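Local coordinates for putative lipoprotein (Bacteroides ovatus, PDB 3OQQ) that is of unknown function but binds calcium ions in the crystal and is probably an extracellular lipoprotein built largely of antiparallel beta sheet, at residues T209-K215 and P297-V303; N52-E58 and E94-L98. The contacts are given in a common frame with arbitrary orientation. Numbering follows the deposited sequence.

Contact 1: residues T209-K215 and P297-V303; sequences TASLILK and PMLRAEV
K215 (chi1 t) lays CD over one face of the R300 guanidinium, 3.6 Å from NH2 of R300 (t, t, m). The two positive ends, K215 NZ and R300 NH2, stand just 4.1 Å apart; D181 eases that, in a salt bridge with R300 NE and a long, weak ion pair with K215 NZ. Beneath them run two extended antiparallel strands, 209-215 and 298-303, their axes 4.6 Å apart at closest and 146° between directions, the usual twist of a beta sheet. The register pairs A210 with V303 and steps without a bulge to K215 with M298. S211-E302, I213-R300 and K215-M298 are hydrogen-bonded pairs, each closed by two bonds: S211 N to E302 O and E302 N to S211 O, both 2.8 Å; I213 N to R300 O 2.8 Å and R300 N to I213 O 2.6 Å; K215 N to M298 O 2.7 Å and M298 N to K215 O 2.9 Å. Side chains of these pairs share one face, where I213 (m, t) sets CD1 3.9 Å from E302 CB. Water 1 links S211 OG (2.6 Å) to E302 O (2.9 Å). The non-hydrogen-bonded pairs fill the other face: L212 CD2 and L214 CD2 each lie 4.5 Å from CD1 of L299 (t, p). That apolar side packs on A255, L257 and V259 of strand 253-263, sheet against sheet as in a beta sandwich, while strands 221-230 and 173-184 flank the pair within its own sheet.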
ATOM      1  N   THR A 209       4.231   7.936 -15.243  1.00 23.82           N
ATOM      2  CA  THR A 209       3.092   7.466 -16.023  1.00 23.18           C
ATOM      3  C   THR A 209       1.955   7.409 -15.023  1.00 24.91           C
ATOM      4  O   THR A 209       2.121   6.803 -13.974  1.00 24.71           O
ATOM      5  CB  THR A 209       3.366   6.172 -16.774  1.00 28.64           C
ATOM      6  OG1 THR A 209       4.268   6.462 -17.838  1.00 27.98           O
ATOM      7  CG2 THR A 209       2.085   5.543 -17.352  1.00 23.50           C
ATOM      8  N   ALA A 210       0.842   8.116 -15.287  1.00 21.47           N
ATOM      9  CA  ALA A 210      -0.273   8.115 -14.337  1.00 19.60           C
ATOM     10  C   ALA A 210      -1.552   7.767 -15.069  1.00 22.33           C
ATOM     11  O   ALA A 210      -1.806   8.336 -16.128  1.00 20.73           O
ATOM     12  CB  ALA A 210      -0.383   9.469 -13.645  1.00 20.16           C
ATOM     13  N   SER A 211      -2.336   6.817 -14.515  1.00 19.09           N
ATOM     14  CA  SER A 211      -3.598   6.333 -15.094  1.00 17.90           C
ATOM     15  C   SER A 211      -4.718   6.241 -14.089  1.00 20.52           C
ATOM     16  O   SER A 211      -4.509   5.895 -12.918  1.00 19.14           O
ATOM     17  CB  SER A 211      -3.421   4.938 -15.705  1.00 21.49           C
ATOM     18  OG  SER A 211      -2.251   4.810 -16.495  1.00 27.03           O
ATOM     19  N   LEU A 212      -5.917   6.555 -14.564  1.00 17.59           N
ATOM     20  CA  LEU A 212      -7.191   6.378 -13.867  1.00 16.10           C
ATOM     21  C   LEU A 212      -7.847   5.236 -14.568  1.00 22.02           C
ATOM     22  O   LEU A 212      -7.905   5.240 -15.805  1.00 23.95           O
ATOM     23  CB  LEU A 212      -8.038   7.640 -13.915  1.00 15.26           C
ATOM     24  CG  LEU A 212      -7.595   8.740 -12.952  1.00 19.35           C
ATOM     25  CD1 LEU A 212      -8.318  10.052 -13.264  1.00 18.34           C
ATOM     26  CD2 LEU A 212      -7.784   8.292 -11.494  1.00 19.04           C
ATOM     27  N   ILE A 213      -8.241   4.213 -13.822  1.00 17.87           N
ATOM     28  CA  ILE A 213      -8.730   2.942 -14.376  1.00 17.59           C
ATOM     29  C   ILE A 213      -9.891   2.405 -13.550  1.00 23.46           C
ATOM     30  O   ILE A 213      -9.924   2.621 -12.339  1.00 24.12           O
ATOM     31  CB  ILE A 213      -7.532   1.883 -14.352  1.00 19.86           C
ATOM     32  CG1 ILE A 213      -6.311   2.277 -15.186  1.00 19.63           C
ATOM     33  CG2 ILE A 213      -7.959   0.442 -14.724  1.00 20.23           C
ATOM     34  CD1 ILE A 213      -5.055   1.491 -14.758  1.00 22.22           C
ATOM     35  N   LEU A 214     -10.806   1.656 -14.195  1.00 21.61           N
ATOM     36  CA  LEU A 214     -11.870   0.880 -13.540  1.00 21.19           C
ATOM     37  C   LEU A 214     -11.389  -0.563 -13.538  1.00 24.64           C
ATOM     38  O   LEU A 214     -11.178  -1.152 -14.607  1.00 21.87           O
ATOM     39  CB  LEU A 214     -13.248   1.052 -14.205  1.00 21.24           C
ATOM     40  CG  LEU A 214     -13.889   2.444 -14.063  1.00 24.06           C
ATOM     41  CD1 LEU A 214     -15.322   2.427 -14.632  1.00 24.63           C
ATOM     42  CD2 LEU A 214     -13.908   2.922 -12.572  1.00 21.78           C
ATOM     43  N   LYS A 215     -11.087  -1.084 -12.337  1.00 22.93           N
ATOM     44  CA  LYS A 215     -10.514  -2.413 -12.146  1.00 24.53           C
ATOM     45  C   LYS A 215     -11.605  -3.495 -11.958  1.00 30.58           C
ATOM     46  O   LYS A 215     -12.168  -3.634 -10.878  1.00 32.37           O
ATOM     47  CB  LYS A 215      -9.534  -2.386 -10.959  1.00 26.02           C
ATOM     48  CG  LYS A 215      -8.900  -3.737 -10.607  1.00 34.92           C
ATOM     49  CD  LYS A 215      -8.705  -3.831  -9.080  1.00 35.14           C
ATOM     50  CE  LYS A 215      -8.253  -5.194  -8.620  1.00 42.43           C
ATOM     51  NZ  LYS A 215      -8.098  -5.244  -7.138  1.00 49.12           N
ATOM     52  N   PRO A 297     -16.547  -2.897 -10.397  1.00 18.89           N
ATOM     53  CA  PRO A 297     -15.131  -2.585 -10.674  1.00 18.48           C
ATOM     54  C   PRO A 297     -14.635  -1.450  -9.757  1.00 22.97           C
ATOM     55  O   PRO A 297     -15.394  -0.525  -9.437  1.00 21.41           O
ATOM     56  CB  PRO A 297     -15.140  -2.158 -12.157  1.00 20.27           C
ATOM     57  CG  PRO A 297     -16.381  -2.867 -12.753  1.00 24.50           C
ATOM     58  CD  PRO A 297     -17.384  -2.785 -11.620  1.00 21.38           C
HETATM   59  N   MSE A 298     -13.391  -1.552  -9.288  1.00 18.32           N
HETATM   60  CA  MSE A 298     -12.864  -0.574  -8.358  1.00 16.78           C
HETATM   61  C   MSE A 298     -12.233   0.603  -9.069  1.00 21.65           C
HETATM   62  O   MSE A 298     -11.575   0.403 -10.080  1.00 22.34           O
HETATM   63  CB  MSE A 298     -11.840  -1.224  -7.421  1.00 16.36           C
HETATM   64  CG  MSE A 298     -12.491  -2.137  -6.389  1.00 22.20           C
HETATM   65 SE   MSE A 298     -11.181  -2.851  -5.129  0.75 27.07          SE
HETATM   66  CE  MSE A 298     -12.261  -4.397  -4.528  1.00 25.99           C
ATOM     67  N   LEU A 299     -12.432   1.828  -8.548  1.00 18.01           N
ATOM     68  CA  LEU A 299     -11.740   3.011  -9.095  1.00 17.29           C
ATOM     69  C   LEU A 299     -10.254   2.858  -8.739  1.00 20.07           C
ATOM     70  O   LEU A 299      -9.914   2.694  -7.565  1.00 18.05           O
ATOM     71  CB  LEU A 299     -12.331   4.344  -8.577  1.00 16.23           C
ATOM     72  CG  LEU A 299     -11.537   5.653  -8.882  1.00 19.04           C
ATOM     73  CD1 LEU A 299     -11.376   5.893 -10.409  1.00 19.30           C
ATOM     74  CD2 LEU A 299     -12.242   6.862  -8.288  1.00 17.51           C
ATOM     75  N   ARG A 300      -9.384   2.829  -9.767  1.00 18.79           N
ATOM     76  CA  ARG A 300      -7.956   2.592  -9.589  1.00 16.65           C
ATOM     77  C   ARG A 300      -7.106   3.748 -10.070  1.00 20.35           C
ATOM     78  O   ARG A 300      -7.292   4.214 -11.204  1.00 19.00           O
ATOM     79  CB  ARG A 300      -7.545   1.279 -10.335  1.00 16.39           C
ATOM     80  CG  ARG A 300      -6.022   1.153 -10.653  1.00 19.47           C
ATOM     81  CD  ARG A 300      -5.642  -0.227 -11.159  1.00 22.43           C
ATOM     82  NE  ARG A 300      -5.644  -1.206 -10.064  1.00 23.71           N
ATOM     83  CZ  ARG A 300      -5.100  -2.423 -10.131  1.00 33.39           C
ATOM     84  NH1 ARG A 300      -4.525  -2.843 -11.254  1.00 19.68           N
ATOM     85  NH2 ARG A 300      -5.124  -3.225  -9.076  1.00 19.10           N
ATOM     86  N   ALA A 301      -6.157   4.198  -9.216  1.00 16.78           N
ATOM     87  CA  ALA A 301      -5.096   5.106  -9.625  1.00 17.94           C
ATOM     88  C   ALA A 301      -3.843   4.239  -9.827  1.00 23.18           C
ATOM     89  O   ALA A 301      -3.531   3.392  -8.977  1.00 21.75           O
ATOM     90  CB  ALA A 301      -4.848   6.214  -8.596  1.00 18.45           C
ATOM     91  N   GLU A 302      -3.177   4.378 -10.978  1.00 19.40           N
ATOM     92  CA  GLU A 302      -1.981   3.588 -11.259  1.00 19.42           C
ATOM     93  C   GLU A 302      -0.837   4.525 -11.614  1.00 24.46           C
ATOM     94  O   GLU A 302      -0.989   5.381 -12.488  1.00 25.60           O
ATOM     95  CB  GLU A 302      -2.218   2.552 -12.359  1.00 21.26           C
ATOM     96  CG  GLU A 302      -1.006   1.656 -12.577  1.00 31.09           C
ATOM     97  CD  GLU A 302      -1.128   0.701 -13.745  1.00 44.64           C
ATOM     98  OE1 GLU A 302      -1.695  -0.397 -13.552  1.00 35.71           O
ATOM     99  OE2 GLU A 302      -0.679   1.057 -14.856  1.00 38.49           O
ATOM    100  N   VAL A 303       0.289   4.395 -10.895  1.00 19.53           N
ATOM    101  CA  VAL A 303       1.445   5.277 -11.078  1.00 17.91           C
ATOM    102  C   VAL A 303       2.696   4.460 -11.308  1.00 21.90           C
ATOM    103  O   VAL A 303       3.051   3.599 -10.504  1.00 20.49           O
ATOM    104  CB  VAL A 303       1.648   6.242  -9.877  1.00 20.53           C
ATOM    105  CG1 VAL A 303       2.819   7.205 -10.139  1.00 20.77           C
ATOM    106  CG2 VAL A 303       0.373   7.026  -9.556  1.00 19.09           C
TER
HETATM  107  O   HOH W   1      -0.175   4.315 -15.047  1.00 24.35           O

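Contact 2: residues N52-E58 and E94-L98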
ATOM      1  N   ASN A  52      10.027  -7.308   3.915  1.00 29.76           N
ATOM      2  CA  ASN A  52       8.974  -6.704   4.733  1.00 28.99           C
ATOM      3  C   ASN A  52       7.862  -7.760   4.758  1.00 33.57           C
ATOM      4  O   ASN A  52       7.190  -7.983   3.743  1.00 35.38           O
ATOM      5  CB  ASN A  52       8.550  -5.342   4.146  1.00 25.19           C
ATOM      6  CG  ASN A  52       7.279  -4.738   4.710  1.00 42.15           C
ATOM      7  OD1 ASN A  52       6.534  -5.363   5.461  1.00 38.48           O
ATOM      8  ND2 ASN A  52       6.983  -3.502   4.339  1.00 31.23           N
ATOM      9  N   VAL A  53       7.725  -8.462   5.881  1.00 27.88           N
ATOM     10  CA  VAL A  53       6.807  -9.593   5.992  1.00 27.53           C
ATOM     11  C   VAL A  53       5.675  -9.355   7.018  1.00 31.97           C
ATOM     12  O   VAL A  53       5.895  -8.562   7.928  1.00 32.38           O
ATOM     13  CB  VAL A  53       7.603 -10.896   6.371  1.00 31.80           C
ATOM     14  CG1 VAL A  53       8.668 -11.217   5.340  1.00 31.69           C
ATOM     15  CG2 VAL A  53       8.222 -10.830   7.777  1.00 32.14           C
ATOM     16  N   PRO A  54       4.547 -10.136   6.994  1.00 27.90           N
ATOM     17  CA  PRO A  54       3.537 -10.016   8.072  1.00 27.13           C
ATOM     18  C   PRO A  54       4.174 -10.237   9.452  1.00 33.60           C
ATOM     19  O   PRO A  54       5.094 -11.047   9.571  1.00 31.44           O
ATOM     20  CB  PRO A  54       2.524 -11.120   7.727  1.00 28.19           C
ATOM     21  CG  PRO A  54       2.672 -11.319   6.248  1.00 31.65           C
ATOM     22  CD  PRO A  54       4.136 -11.157   6.000  1.00 28.29           C
ATOM     23  N   ALA A  55       3.760  -9.452  10.476  1.00 33.02           N
ATOM     24  CA  ALA A  55       4.385  -9.505  11.809  1.00 34.07           C
ATOM     25  C   ALA A  55       4.446 -10.924  12.399  1.00 37.55           C
ATOM     26  O   ALA A  55       5.494 -11.297  12.913  1.00 36.25           O
ATOM     27  CB  ALA A  55       3.679  -8.565  12.771  1.00 34.91           C
ATOM     28  N   ALA A  56       3.368 -11.731  12.245  1.00 35.08           N
ATOM     29  CA  ALA A  56       3.267 -13.107  12.776  1.00 34.65           C
ATOM     30  C   ALA A  56       4.089 -14.151  11.975  1.00 38.30           C
ATOM     31  O   ALA A  56       4.283 -15.272  12.455  1.00 39.45           O
ATOM     32  CB  ALA A  56       1.804 -13.537  12.818  1.00 34.61           C
ATOM     33  N   CYS A  57       4.590 -13.772  10.788  1.00 33.56           N
ATOM     34  CA  CYS A  57       5.306 -14.641   9.861  1.00 33.56           C
ATOM     35  C   CYS A  57       6.629 -15.112  10.420  1.00 38.80           C
ATOM     36  O   CYS A  57       7.475 -14.295  10.784  1.00 39.90           O
ATOM     37  CB  CYS A  57       5.491 -13.949   8.511  1.00 33.55           C
ATOM     38  SG  CYS A  57       6.043 -15.049   7.183  1.00 37.49           S
ATOM     39  N   GLU A  58       6.829 -16.434  10.427  1.00 35.11           N
ATOM     40  CA  GLU A  58       8.063 -17.056  10.915  1.00 36.31           C
ATOM     41  C   GLU A  58       8.819 -17.801   9.817  1.00 38.41           C
ATOM     42  O   GLU A  58       9.997 -18.111   9.995  1.00 40.31           O
ATOM     43  CB  GLU A  58       7.755 -18.025  12.065  1.00 38.68           C
ATOM     44  CG  GLU A  58       7.276 -17.311  13.313  1.00 54.02           C
ATOM     45  CD  GLU A  58       6.798 -18.206  14.435  1.00 81.79           C
ATOM     46  OE1 GLU A  58       6.125 -19.225  14.151  1.00 74.21           O
ATOM     47  OE2 GLU A  58       7.058 -17.856  15.609  1.00 83.01           O
ATOM     48  N   GLU A  94       1.722  -1.517  13.497  1.00 22.07           N
ATOM     49  CA  GLU A  94       2.322  -2.226  12.351  1.00 22.02           C
ATOM     50  C   GLU A  94       1.802  -3.658  12.301  1.00 26.90           C
ATOM     51  O   GLU A  94       1.800  -4.324  13.340  1.00 26.63           O
ATOM     52  CB  GLU A  94       3.871  -2.284  12.484  1.00 24.40           C
ATOM     53  CG  GLU A  94       4.582  -0.942  12.551  1.00 34.55           C
ATOM     54  CD  GLU A  94       4.830  -0.391  13.943  1.00 46.56           C
ATOM     55  OE1 GLU A  94       4.268  -0.920  14.933  1.00 32.66           O
ATOM     56  OE2 GLU A  94       5.561   0.618  14.028  1.00 36.42           O
ATOM     57  N   THR A  95       1.361  -4.136  11.121  1.00 23.61           N
ATOM     58  CA  THR A  95       0.942  -5.538  10.961  1.00 25.30           C
ATOM     59  C   THR A  95       2.060  -6.270  10.216  1.00 34.83           C
ATOM     60  O   THR A  95       1.901  -7.422   9.813  1.00 38.04           O
ATOM     61  CB  THR A  95      -0.402  -5.682  10.261  1.00 27.34           C
ATOM     62  OG1 THR A  95      -0.374  -4.967   9.017  1.00 24.29           O
ATOM     63  CG2 THR A  95      -1.556  -5.246  11.122  1.00 24.61           C
ATOM     64  N   ASN A  96       3.201  -5.589  10.049  1.00 30.35           N
ATOM     65  CA  ASN A  96       4.364  -6.130   9.368  1.00 29.83           C
ATOM     66  C   ASN A  96       5.608  -5.970  10.237  1.00 35.77           C
ATOM     67  O   ASN A  96       5.539  -5.333  11.285  1.00 37.10           O
ATOM     68  CB  ASN A  96       4.551  -5.454   8.009  1.00 27.74           C
ATOM     69  CG  ASN A  96       4.618  -3.929   8.021  1.00 58.05           C
ATOM     70  OD1 ASN A  96       5.057  -3.289   8.981  1.00 40.63           O
ATOM     71  ND2 ASN A  96       4.179  -3.311   6.931  1.00 60.47           N
ATOM     72  N   ARG A  97       6.740  -6.532   9.791  1.00 31.64           N
ATOM     73  CA  ARG A  97       8.044  -6.448  10.449  1.00 31.15           C
ATOM     74  C   ARG A  97       9.153  -6.702   9.414  1.00 35.91           C
ATOM     75  O   ARG A  97       8.878  -7.245   8.339  1.00 34.68           O
ATOM     76  CB  ARG A  97       8.132  -7.459  11.609  1.00 28.47           C
ATOM     77  CG  ARG A  97       8.314  -8.910  11.163  1.00 36.32           C
ATOM     78  CD  ARG A  97       8.472  -9.863  12.323  1.00 42.74           C
ATOM     79  NE  ARG A  97       8.584 -11.244  11.860  1.00 45.06           N
ATOM     80  CZ  ARG A  97       9.692 -11.969  11.944  1.00 59.70           C
ATOM     81  NH1 ARG A  97      10.785 -11.464  12.501  1.00 47.91           N
ATOM     82  NH2 ARG A  97       9.712 -13.214  11.493  1.00 51.83           N
ATOM     83  N   LEU A  98      10.393  -6.314   9.740  1.00 33.76           N
ATOM     84  CA  LEU A  98      11.563  -6.589   8.909  1.00 33.53           C
ATOM     85  C   LEU A  98      12.122  -7.936   9.291  1.00 37.36           C
ATOM     86  O   LEU A  98      12.225  -8.262  10.484  1.00 35.17           O
ATOM     87  CB  LEU A  98      12.657  -5.524   9.068  1.00 34.19           C
ATOM     88  CG  LEU A  98      12.486  -4.234   8.308  1.00 39.03           C
ATOM     89  CD1 LEU A  98      13.605  -3.270   8.661  1.00 39.33           C
ATOM     90  CD2 LEU A  98      12.391  -4.469   6.801  1.00 41.56           C
TER
HETATM   91  O   HOH W   2       0.762 -10.294  11.138  1.00 34.75           O
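R97 gives up 106 Å² to the other segment, more than any other residue here. Its side chain runs extended beside V53, CG of R97 lying 3.9 Å from CG2 of V53, and carries the guanidinium to the turn beyond the strand, where NH2 of R97 donates to C57 O at 2.6 Å. That carbonyl meets the guanidinium at its edge, near the plane. The turn is a type I beta turn from P54 to C57, closed by C57 N bonding to P54 O at 3.0 Å, so the arginine of strand 96-104 ties that strand to the turn following strand 46-54. A55, with 65 Å² covered, sits inside this turn; its N donates to T95 O at 2.8 Å and continues the pairing past the strand end. Water 2 accepts from A56 N at 3.2 Å. This is where the antiparallel pairing of strands 46-54 and 96-104 gives out: V53 and R97 form a hydrogen-bonded pair, V53 N to R97 O at 3.0 Å and R97 N to V53 O at 2.9 Å, whereas at P54 and N96 the CA atoms close to 4.2 Å and the side chains diverge. N52 buries 58 Å². Its OD1 reaches 3.2 Å from N96 CB, and its ND2 bonds to I327 O at the end of helix 314-328. On the R97 side, L78 of strand 71-80 touches V53, C57 and R97.

Overall arrangement
From the N terminus, the chain follows strand 46-54, turns, passes through strands 59-65 and 71-80, and returns on strand 96-104, where contact 2 closes a loop of 35 intervening residues. It then builds strands 122-131, 150-161, 173-184 and 190-198 before contact 1 opens at 209-215; 81 residues later, after strand 221-230 and one excursion through 234-242, 253-263 and 266-272 of a second sheet that includes 190-198, strand 298-307 closes it. The loops follow in series, neither crossing nor enclosing the other. Both contacts pair strands of one large antiparallel sheet, yet lie on opposite sides of the chain's centre, their centres 28 Å apart and nearest atoms about 17 Å apart.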